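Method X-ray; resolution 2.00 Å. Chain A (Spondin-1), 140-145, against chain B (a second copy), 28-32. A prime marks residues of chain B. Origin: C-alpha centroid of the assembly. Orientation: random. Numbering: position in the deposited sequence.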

# COMPACT_ATOMS: atom_id res chain seq x y z
N SER A 140 4.81 -1.04 -10.00
CA SER A 140 5.42 -1.27 -8.69
C SER A 140 4.40 -0.96 -7.59
O SER A 140 3.62 -0.02 -7.72
CB SER A 140 6.66 -0.39 -8.52
OG SER A 140 7.04 -0.37 -7.17
N ILE A 141 4.41 -1.79 -6.56
CA ILE A 141 3.44 -1.77 -5.46
C ILE A 141 4.20 -1.33 -4.16
O ILE A 141 3.62 -1.15 -3.10
CB ILE A 141 2.81 -3.21 -5.39
CG1 ILE A 141 1.37 -3.22 -5.89
CG2 ILE A 141 3.05 -3.94 -4.13
CD1 ILE A 141 1.19 -2.41 -7.03
N VAL A 142 5.50 -1.16 -4.31
CA VAL A 142 6.36 -0.69 -3.20
C VAL A 142 6.46 0.84 -3.22
O VAL A 142 6.89 1.48 -4.18
CB VAL A 142 7.73 -1.39 -3.22
CG1 VAL A 142 7.55 -2.91 -3.13
CG2 VAL A 142 8.54 -0.99 -4.43
N GLN A 143 6.00 1.42 -2.15
CA GLN A 143 5.76 2.83 -2.05
C GLN A 143 6.92 3.47 -1.26
O GLN A 143 6.83 3.50 -0.05
CB GLN A 143 4.45 2.93 -1.26
CG GLN A 143 3.27 2.26 -2.01
CD GLN A 143 3.10 2.91 -3.35
OE1 GLN A 143 2.76 4.09 -3.41
NE2 GLN A 143 3.36 2.19 -4.41
N LYS A 144 7.98 3.92 -1.94
CA LYS A 144 9.18 4.59 -1.35
C LYS A 144 9.53 5.87 -2.15
O LYS A 144 8.96 6.08 -3.20
CB LYS A 144 10.38 3.62 -1.31
CG LYS A 144 10.08 2.37 -0.47
CD LYS A 144 11.23 1.75 0.24
CE LYS A 144 10.66 0.88 1.37
NZ LYS A 144 11.60 -0.10 1.95
N ARG A 145 10.44 6.72 -1.68
CA ARG A 145 10.80 7.93 -2.42
C ARG A 145 11.37 7.58 -3.83
O ARG A 145 10.98 8.18 -4.84
CB ARG A 145 11.74 8.83 -1.60
CG ARG A 145 12.17 10.13 -2.31
CD ARG A 145 12.85 11.06 -1.31
NE ARG A 145 13.37 12.31 -1.88
CZ ARG A 145 12.79 13.51 -1.74
NH1 ARG A 145 11.63 13.64 -1.08
NH2 ARG A 145 13.35 14.59 -2.27
N ALA B 28 2.56 -5.32 2.84
CA ALA B 28 2.97 -5.61 1.47
C ALA B 28 3.71 -4.43 0.84
O ALA B 28 4.69 -4.60 0.14
CB ALA B 28 1.79 -6.07 0.58
N GLN B 29 3.25 -3.22 1.15
CA GLN B 29 3.80 -2.01 0.57
C GLN B 29 4.57 -1.21 1.63
O GLN B 29 4.79 -0.01 1.45
CB GLN B 29 2.62 -1.16 0.09
CG GLN B 29 1.62 -1.92 -0.73
CD GLN B 29 0.66 -0.99 -1.39
OE1 GLN B 29 -0.38 -0.69 -0.83
NE2 GLN B 29 1.03 -0.48 -2.56
N GLY B 30 4.93 -1.86 2.74
CA GLY B 30 5.30 -1.16 3.94
C GLY B 30 6.77 -0.74 3.99
O GLY B 30 7.62 -1.38 3.38
N THR B 31 7.01 0.36 4.68
CA THR B 31 8.36 0.80 5.04
C THR B 31 8.53 0.58 6.55
O THR B 31 7.84 1.21 7.34
CB THR B 31 8.57 2.30 4.75
OG1 THR B 31 8.51 2.51 3.32
CG2 THR B 31 9.94 2.79 5.31
N ARG B 32 9.50 -0.25 6.93
CA ARG B 32 9.80 -0.45 8.35
C ARG B 32 10.43 0.83 8.93
O ARG B 32 11.47 1.32 8.45
CB ARG B 32 10.72 -1.66 8.54
CG ARG B 32 11.00 -2.08 9.98
CD ARG B 32 12.02 -3.29 10.02
NE ARG B 32 11.34 -4.51 9.58
CZ ARG B 32 10.49 -5.18 10.37
NH1 ARG B 32 9.86 -6.25 9.91
NH2 ARG B 32 10.25 -4.74 11.61
O HOH W 1 6.02 2.29 2.08
O HOH W 2 11.32 -1.54 4.94

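Residues 140-145 of Spondin-1 lie against residues 28-32 of a second copy, burying 304 Å² summed over both sides. The backbones do not pair as a sheet: they come closest where Val142 CA lies 4.7 Å from Gln29′ CA; farther along, Lys144 CA and Thr31′ CA are 7.5 Å apart. No backbone-to-backbone hydrogen bond crosses; one side-chain amide and two waters make the polar links. Ser140 is out of reach of chain B; its OG accepts a weak hydrogen bond from Val142 N (3.3 Å). Ile141 provides the direct polar link. Its carbonyl O accepts a hydrogen bond from Gln29′ NE2 at 2.7 Å, with an N-H...O angle of 158°. Gln29′ reaches it with chi1 m and chi2 t, its CA-to-CB bond sideways but its amide end carried nearer. Alongside, Ile141 CG2 lies 4.2 Å from Gln29′ CG, an apolar contact. Val142 turns its CA-to-CB bond away and stays exposed. The CA-to-CB bond of Gln143 points toward chain B, and its CG packs 3.6 Å from Gln29′ NE2; its backbone N is buried without a partner. Its carbonyl O is 3.9 Å from Thr31′ OG1, too far for a direct hydrogen bond, and water 1 lies 2.6 Å from Gln143 O, 2.7 Å from Gln29′ O and 2.8 Å from Thr31′ OG1. The water thus stands within hydrogen-bonding reach of all three, though it need not serve them all at once. Lys144 starts sideways, but its end comes nearer, placing CE 3.3 Å from Thr31′ OG1, a van der Waals contact. The ammonium continues to water 2, which accepts a weak hydrogen bond from Lys144 NZ (3.3 Å) and another from Arg32′ N (3.0 Å). Arg145, exposed, takes no part.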